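Local structure of glycoside Hydrolase Family 43_12 (Metagenome, 7JVH) at residues S54-I66 with N329-V341. The protein probably hydrolyses glycosidic bonds in plant cell-wall polysaccharides or their oligosaccharides, as a glycoside hydrolase of family 43, subfamily 12. Numbering follows the deposited sequence.
Sequences SPILQGCYPDPSI and NVNTGRETFMLPV. With GOL (glycerol), chain G.
Leu57 and Thr336 form a single antiparallel, hydrogen-bonded bridge that carries a classic beta bulge, Ile56 and Leu57 both facing Thr336 and giving their N-H groups to its O in weak bonds. Further along, Tyr61 N donates to Arg334 O at 2.8 Å, while at the other end Met338 N points almost straight at Ser54 OG (178°). Thr336 sits at the heart of the contact: with OG1 beside its own backbone N (chi1 -67°), the hydroxyl donates to Tyr61 O at 2.8 Å and CG2 lies between Pro64 CB and Ile56 CD1. Pro55, which follows a cis peptide bond, lays CB over the centre of the Phe337 ring, 3.9 Å from the centroid, a CH-pi contact. The extended Glu335 accepts Gly59 N with the anti lone pair of OE2, at 2.7 Å, and its OE1 forms a salt bridge with Arg323. Pro62 CB rests over the rim of one guanidinium face of Arg334; NH1 and NH2 both donate to glycerol O3, which bonds Asp63 OD2 at 2.7 Å. Asp63 and Arg334 themselves make only a long, out-of-plane salt bridge. The glycerol, probably from the crystallisation liquor and also held by Ala123 and Asp173, probably marks the substrate pocket of the five-bladed propeller characteristic of this family. The contact thus ties the lead-in to strand 65-69 of the first blade to strand 335-342 of the last, where strand 316-322 pairs with it and 300-308 lies beyond.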
ATOM      1  N   SER A  54       2.995  14.941  -6.754  1.00 49.27           N
ATOM      2  CA  SER A  54       3.529  14.225  -5.584  1.00 50.95           C
ATOM      3  C   SER A  54       2.497  14.292  -4.460  1.00 48.57           C
ATOM      4  O   SER A  54       2.230  15.343  -3.918  1.00 55.54           O
ATOM      5  CB  SER A  54       4.846  14.737  -5.148  1.00 63.43           C
ATOM      6  OG  SER A  54       5.404  13.868  -4.193  1.00 61.36           O
ATOM      7  N   PRO A  55       2.014  12.948  -4.037  1.00 48.19           N
ATOM      8  CA  PRO A  55       2.535  11.589  -4.222  1.00 48.13           C
ATOM      9  C   PRO A  55       2.448  10.973  -5.617  1.00 59.97           C
ATOM     10  O   PRO A  55       1.434  11.103  -6.303  1.00 57.12           O
ATOM     11  CB  PRO A  55       1.649  10.772  -3.281  1.00 51.10           C
ATOM     12  CG  PRO A  55       0.357  11.506  -3.237  1.00 43.80           C
ATOM     13  CD  PRO A  55       0.750  12.961  -3.283  1.00 51.33           C
ATOM     14  N   ILE A  56       3.505  10.267  -6.005  1.00 56.55           N
ATOM     15  CA  ILE A  56       3.586   9.625  -7.344  1.00 51.92           C
ATOM     16  C   ILE A  56       2.718   8.375  -7.372  1.00 51.24           C
ATOM     17  O   ILE A  56       2.386   7.942  -8.458  1.00 57.11           O
ATOM     18  CB  ILE A  56       5.042   9.331  -7.728  1.00 51.63           C
ATOM     19  CG1 ILE A  56       5.653   8.242  -6.849  1.00 52.72           C
ATOM     20  CG2 ILE A  56       5.853  10.610  -7.682  1.00 38.55           C
ATOM     21  CD1 ILE A  56       7.122   8.434  -6.597  1.00 60.71           C
ATOM     22  N   LEU A  57       2.486   7.772  -6.213  1.00 57.12           N
ATOM     23  CA  LEU A  57       1.544   6.658  -6.080  1.00 49.36           C
ATOM     24  C   LEU A  57       0.496   7.075  -5.076  1.00 48.53           C
ATOM     25  O   LEU A  57       0.771   7.220  -3.905  1.00 58.67           O
ATOM     26  CB  LEU A  57       2.232   5.380  -5.629  1.00 49.07           C
ATOM     27  CG  LEU A  57       3.407   4.837  -6.429  1.00 43.63           C
ATOM     28  CD1 LEU A  57       4.021   3.644  -5.711  1.00 51.69           C
ATOM     29  CD2 LEU A  57       2.980   4.443  -7.827  1.00 44.59           C
ATOM     30  N   GLN A  58      -0.718   7.302  -5.570  1.00 50.90           N
ATOM     31  CA  GLN A  58      -1.860   7.708  -4.780  1.00 45.21           C
ATOM     32  C   GLN A  58      -2.496   6.454  -4.213  1.00 41.45           C
ATOM     33  O   GLN A  58      -2.459   5.395  -4.843  1.00 43.74           O
ATOM     34  CB  GLN A  58      -2.866   8.456  -5.664  1.00 51.86           C
ATOM     35  CG  GLN A  58      -2.336   9.734  -6.283  1.00 47.73           C
ATOM     36  CD  GLN A  58      -3.177  10.228  -7.444  1.00 51.98           C
ATOM     37  OE1 GLN A  58      -3.316   9.545  -8.450  1.00 52.93           O
ATOM     38  NE2 GLN A  58      -3.740  11.432  -7.305  1.00 54.65           N
ATOM     39  N   GLY A  59      -3.106   6.590  -3.035  1.00 45.84           N
ATOM     40  CA  GLY A  59      -3.720   5.474  -2.326  1.00 56.87           C
ATOM     41  C   GLY A  59      -2.692   4.664  -1.539  1.00 55.21           C
ATOM     42  O   GLY A  59      -1.503   5.018  -1.511  1.00 54.75           O
ATOM     43  N   CYS A  60      -3.150   3.572  -0.924  1.00 45.07           N
ATOM     44  CA  CYS A  60      -2.316   2.755  -0.048  1.00 42.16           C
ATOM     45  C   CYS A  60      -1.118   2.147  -0.781  1.00 56.68           C
ATOM     46  O   CYS A  60      -1.231   1.108  -1.453  1.00 51.88           O
ATOM     47  CB  CYS A  60      -3.111   1.649   0.634  1.00 48.11           C
ATOM     48  SG  CYS A  60      -2.206   0.852   1.991  1.00 58.53           S
ATOM     49  N   TYR A  61       0.025   2.839  -0.655  1.00 42.84           N
ATOM     50  CA  TYR A  61       1.312   2.375  -1.148  1.00 54.90           C
ATOM     51  C   TYR A  61       2.361   2.830  -0.143  1.00 54.69           C
ATOM     52  O   TYR A  61       3.126   3.753  -0.415  1.00 51.11           O
ATOM     53  CB  TYR A  61       1.610   2.926  -2.536  1.00 55.41           C
ATOM     54  CG  TYR A  61       0.712   2.341  -3.595  1.00 52.01           C
ATOM     55  CD1 TYR A  61       1.018   1.130  -4.201  1.00 53.04           C
ATOM     56  CD2 TYR A  61      -0.458   2.984  -3.972  1.00 49.17           C
ATOM     57  CE1 TYR A  61       0.194   0.594  -5.174  1.00 54.62           C
ATOM     58  CE2 TYR A  61      -1.287   2.451  -4.956  1.00 49.03           C
ATOM     59  CZ  TYR A  61      -0.953   1.261  -5.557  1.00 52.35           C
ATOM     60  OH  TYR A  61      -1.760   0.709  -6.531  1.00 48.76           O
ATOM     61  N   PRO A  62       2.387   2.228   1.070  1.00 55.58           N
ATOM     62  CA  PRO A  62       3.277   2.671   2.140  1.00 46.67           C
ATOM     63  C   PRO A  62       4.689   2.094   2.046  1.00 54.58           C
ATOM     64  O   PRO A  62       4.990   1.256   1.181  1.00 60.61           O
ATOM     65  CB  PRO A  62       2.559   2.164   3.405  1.00 57.17           C
ATOM     66  CG  PRO A  62       1.247   1.563   2.930  1.00 34.02           C
ATOM     67  CD  PRO A  62       1.500   1.150   1.523  1.00 48.69           C
ATOM     68  N   ASP A  63       5.553   2.583   2.937  1.00 53.15           N
ATOM     69  CA  ASP A  63       6.901   2.061   3.120  1.00 49.64           C
ATOM     70  C   ASP A  63       7.594   1.847   1.775  1.00 47.58           C
ATOM     71  O   ASP A  63       7.929   0.727   1.407  1.00 50.98           O
ATOM     72  CB  ASP A  63       6.838   0.742   3.911  1.00 46.40           C
ATOM     73  CG  ASP A  63       6.068   0.873   5.207  1.00 46.79           C
ATOM     74  OD1 ASP A  63       6.378   1.786   6.016  1.00 36.20           O
ATOM     75  OD2 ASP A  63       5.144   0.053   5.418  1.00 54.82           O
ATOM     76  N   PRO A  64       7.814   2.913   0.979  1.00 59.89           N
ATOM     77  CA  PRO A  64       8.358   2.752  -0.369  1.00 44.00           C
ATOM     78  C   PRO A  64       9.844   2.453  -0.320  1.00 59.88           C
ATOM     79  O   PRO A  64      10.584   3.089   0.442  1.00 56.20           O
ATOM     80  CB  PRO A  64       8.101   4.116  -1.008  1.00 40.46           C
ATOM     81  CG  PRO A  64       8.097   5.075   0.139  1.00 50.26           C
ATOM     82  CD  PRO A  64       7.534   4.321   1.315  1.00 63.79           C
ATOM     83  N   SER A  65      10.265   1.482  -1.137  1.00 56.52           N
ATOM     84  CA  SER A  65      11.654   1.117  -1.295  1.00 57.64           C
ATOM     85  C   SER A  65      11.976   1.115  -2.782  1.00 56.68           C
ATOM     86  O   SER A  65      11.148   0.735  -3.608  1.00 54.20           O
ATOM     87  CB  SER A  65      11.893  -0.267  -0.697  1.00 57.53           C
ATOM     88  OG  SER A  65      13.200  -0.731  -0.976  1.00 62.56           O
ATOM     89  N   ILE A  66      13.201   1.526  -3.113  1.00 48.67           N
ATOM     90  CA  ILE A  66      13.615   1.742  -4.487  1.00 51.86           C
ATOM     91  C   ILE A  66      15.072   1.340  -4.706  1.00 53.81           C
ATOM     92  O   ILE A  66      15.928   1.563  -3.854  1.00 60.69           O
ATOM     93  CB  ILE A  66      13.366   3.220  -4.905  1.00 47.26           C
ATOM     94  CG1 ILE A  66      13.702   3.438  -6.372  1.00 58.59           C
ATOM     95  CG2 ILE A  66      14.140   4.183  -4.017  1.00 42.31           C
ATOM     96  CD1 ILE A  66      13.034   4.682  -6.953  1.00 59.64           C
ATOM     97  N   ASN A 329      -9.033  12.915   9.036  1.00 60.45           N
ATOM     98  CA  ASN A 329      -9.126  11.485   8.740  1.00 58.06           C
ATOM     99  C   ASN A 329      -8.463  11.125   7.426  1.00 48.37           C
ATOM    100  O   ASN A 329      -8.366  11.966   6.543  1.00 56.03           O
ATOM    101  CB  ASN A 329     -10.590  11.037   8.742  1.00 48.29           C
ATOM    102  CG  ASN A 329     -11.224  11.204  10.090  1.00 52.57           C
ATOM    103  OD1 ASN A 329     -10.529  11.185  11.092  1.00 59.01           O
ATOM    104  ND2 ASN A 329     -12.536  11.374  10.126  1.00 51.70           N
ATOM    105  N   VAL A 330      -8.031   9.859   7.320  1.00 49.68           N
ATOM    106  CA  VAL A 330      -7.358   9.316   6.147  1.00 54.11           C
ATOM    107  C   VAL A 330      -8.018   8.008   5.719  1.00 55.03           C
ATOM    108  O   VAL A 330      -7.893   6.984   6.416  1.00 40.47           O
ATOM    109  CB  VAL A 330      -5.881   8.996   6.445  1.00 52.83           C
ATOM    110  CG1 VAL A 330      -5.081   8.837   5.164  1.00 54.55           C
ATOM    111  CG2 VAL A 330      -5.275  10.047   7.335  1.00 58.47           C
ATOM    112  N   ASN A 331      -8.703   8.059   4.561  1.00 38.91           N
ATOM    113  CA  ASN A 331      -9.276   6.892   3.916  1.00 35.70           C
ATOM    114  C   ASN A 331      -8.401   6.420   2.759  1.00 46.92           C
ATOM    115  O   ASN A 331      -8.665   5.386   2.145  1.00 49.72           O
ATOM    116  CB  ASN A 331     -10.689   7.175   3.435  1.00 39.82           C
ATOM    117  CG  ASN A 331     -11.641   7.472   4.583  1.00 49.52           C
ATOM    118  OD1 ASN A 331     -11.226   7.977   5.638  1.00 48.13           O
ATOM    119  ND2 ASN A 331     -12.934   7.170   4.382  1.00 46.69           N
ATOM    120  N   THR A 332      -7.341   7.172   2.477  1.00 32.38           N
ATOM    121  CA  THR A 332      -6.473   6.927   1.333  1.00 53.24           C
ATOM    122  C   THR A 332      -5.186   6.189   1.676  1.00 54.13           C
ATOM    123  O   THR A 332      -4.366   5.894   0.789  1.00 64.13           O
ATOM    124  CB  THR A 332      -6.159   8.255   0.588  1.00 41.73           C
ATOM    125  OG1 THR A 332      -6.051   9.334   1.535  1.00 47.34           O
ATOM    126  CG2 THR A 332      -7.299   8.578  -0.369  1.00 42.06           C
ATOM    127  N   GLY A 333      -5.019   5.844   2.953  1.00 53.67           N
ATOM    128  CA  GLY A 333      -3.848   5.127   3.411  1.00 45.79           C
ATOM    129  C   GLY A 333      -2.609   6.009   3.329  1.00 53.04           C
ATOM    130  O   GLY A 333      -2.712   7.221   3.112  1.00 64.69           O
ATOM    131  N   ARG A 334      -1.441   5.394   3.498  1.00 41.97           N
ATOM    132  CA  ARG A 334      -0.166   6.067   3.367  1.00 44.62           C
ATOM    133  C   ARG A 334       0.343   5.894   1.937  1.00 45.47           C
ATOM    134  O   ARG A 334       0.357   4.775   1.398  1.00 45.33           O
ATOM    135  CB  ARG A 334       0.847   5.505   4.377  1.00 44.74           C
ATOM    136  CG  ARG A 334       0.495   5.758   5.835  1.00 34.92           C
ATOM    137  CD  ARG A 334       1.354   4.902   6.753  1.00 43.06           C
ATOM    138  NE  ARG A 334       1.033   3.480   6.566  1.00 41.64           N
ATOM    139  CZ  ARG A 334       1.784   2.456   6.941  1.00 52.00           C
ATOM    140  NH1 ARG A 334       2.948   2.640   7.577  1.00 56.59           N
ATOM    141  NH2 ARG A 334       1.359   1.232   6.693  1.00 45.27           N
ATOM    142  N   GLU A 335       0.758   7.011   1.326  1.00 35.87           N
ATOM    143  CA  GLU A 335       1.071   7.065  -0.097  1.00 49.63           C
ATOM    144  C   GLU A 335       2.565   7.285  -0.313  1.00 59.86           C
ATOM    145  O   GLU A 335       3.273   7.700   0.620  1.00 55.12           O
ATOM    146  CB  GLU A 335       0.276   8.196  -0.733  1.00 52.98           C
ATOM    147  CG  GLU A 335      -1.195   8.171  -0.333  1.00 49.65           C
ATOM    148  CD  GLU A 335      -2.004   9.286  -0.941  1.00 55.49           C
ATOM    149  OE1 GLU A 335      -2.008  10.373  -0.385  1.00 55.24           O
ATOM    150  OE2 GLU A 335      -2.665   9.046  -1.964  1.00 57.59           O
ATOM    151  N   THR A 336       3.037   6.893  -1.492  1.00 54.93           N
ATOM    152  CA  THR A 336       4.460   7.034  -1.857  1.00 45.82           C
ATOM    153  C   THR A 336       4.710   8.417  -2.442  1.00 55.54           C
ATOM    154  O   THR A 336       4.299   8.655  -3.557  1.00 57.20           O
ATOM    155  CB  THR A 336       4.852   6.068  -2.967  1.00 48.92           C
ATOM    156  OG1 THR A 336       4.765   4.770  -2.403  1.00 63.28           O
ATOM    157  CG2 THR A 336       6.258   6.300  -3.456  1.00 46.08           C
ATOM    158  N   PHE A 337       5.389   9.268  -1.689  1.00 57.76           N
ATOM    159  CA  PHE A 337       5.724  10.629  -2.144  1.00 51.55           C
ATOM    160  C   PHE A 337       7.155  10.641  -2.639  1.00 52.59           C
ATOM    161  O   PHE A 337       7.912   9.759  -2.311  1.00 57.32           O
ATOM    162  CB  PHE A 337       5.748  11.583  -0.960  1.00 43.93           C
ATOM    163  CG  PHE A 337       4.386  11.937  -0.444  1.00 47.85           C
ATOM    164  CD1 PHE A 337       3.590  10.983   0.151  1.00 34.73           C
ATOM    165  CD2 PHE A 337       3.905  13.222  -0.564  1.00 35.28           C
ATOM    166  CE1 PHE A 337       2.341  11.316   0.626  1.00 51.80           C
ATOM    167  CE2 PHE A 337       2.658  13.552  -0.080  1.00 39.54           C
ATOM    168  CZ  PHE A 337       1.878  12.597   0.511  1.00 49.40           C
HETATM  169  N   MSE A 338       7.535  11.660  -3.401  1.00 49.47           N
HETATM  170  CA  MSE A 338       8.940  11.759  -3.850  1.00 43.04           C
HETATM  171  C   MSE A 338       9.428  13.189  -3.681  1.00 73.65           C
HETATM  172  O   MSE A 338       8.592  14.073  -3.572  1.00 73.41           O
HETATM  173  CB  MSE A 338       9.138  11.264  -5.277  1.00 48.29           C
HETATM  174  CG  MSE A 338      10.520  10.728  -5.497  1.00 62.05           C
HETATM  175 SE   MSE A 338      10.898  10.390  -7.335  1.00 71.56          SE
HETATM  176  CE  MSE A 338      11.150   8.564  -7.823  1.00 74.32           C
ATOM    177  N   LEU A 339      10.746  13.365  -3.616  1.00 63.87           N
ATOM    178  CA  LEU A 339      11.405  14.681  -3.453  1.00 53.75           C
ATOM    179  C   LEU A 339      12.819  14.567  -4.023  1.00 54.95           C
ATOM    180  O   LEU A 339      13.364  13.474  -4.013  1.00 59.84           O
ATOM    181  CB  LEU A 339      11.486  15.002  -1.964  1.00 50.13           C
ATOM    182  CG  LEU A 339      10.316  15.754  -1.350  1.00 51.66           C
ATOM    183  CD1 LEU A 339      10.644  16.181   0.061  1.00 40.44           C
ATOM    184  CD2 LEU A 339       9.953  16.957  -2.183  1.00 38.66           C
ATOM    185  N   PRO A 340      13.432  15.644  -4.543  1.00 57.28           N
ATOM    186  CA  PRO A 340      14.788  15.581  -5.048  1.00 61.39           C
ATOM    187  C   PRO A 340      15.728  15.588  -3.837  1.00 55.84           C
ATOM    188  O   PRO A 340      15.389  16.164  -2.851  1.00 53.90           O
ATOM    189  CB  PRO A 340      14.936  16.881  -5.844  1.00 42.32           C
ATOM    190  CG  PRO A 340      13.548  17.423  -5.950  1.00 48.96           C
ATOM    191  CD  PRO A 340      12.863  16.965  -4.692  1.00 53.93           C
ATOM    192  N   VAL A 341      16.887  14.953  -3.952  1.00 47.08           N
ATOM    193  CA  VAL A 341      17.813  14.923  -2.787  1.00 52.32           C
ATOM    194  C   VAL A 341      19.189  15.457  -3.187  1.00 50.56           C
ATOM    195  O   VAL A 341      19.777  14.908  -4.086  1.00 64.46           O
ATOM    196  CB  VAL A 341      17.910  13.499  -2.210  1.00 54.25           C
ATOM    197  CG1 VAL A 341      19.078  13.355  -1.251  1.00 51.24           C
ATOM    198  CG2 VAL A 341      16.621  13.083  -1.535  1.00 41.44           C
TER
HETATM  199  C1  GOL G 601       6.765  -0.908   8.939  1.00 55.43           C
HETATM  200  O1  GOL G 601       7.015  -2.229   8.466  1.00 58.61           O
HETATM  201  C2  GOL G 601       5.425  -0.803   9.631  1.00 51.67           C
HETATM  202  O2  GOL G 601       5.242   0.531  10.102  1.00 51.61           O
HETATM  203  C3  GOL G 601       4.257  -1.188   8.749  1.00 45.64           C
HETATM  204  O3  GOL G 601       3.931  -0.144   7.835  1.00 53.75           O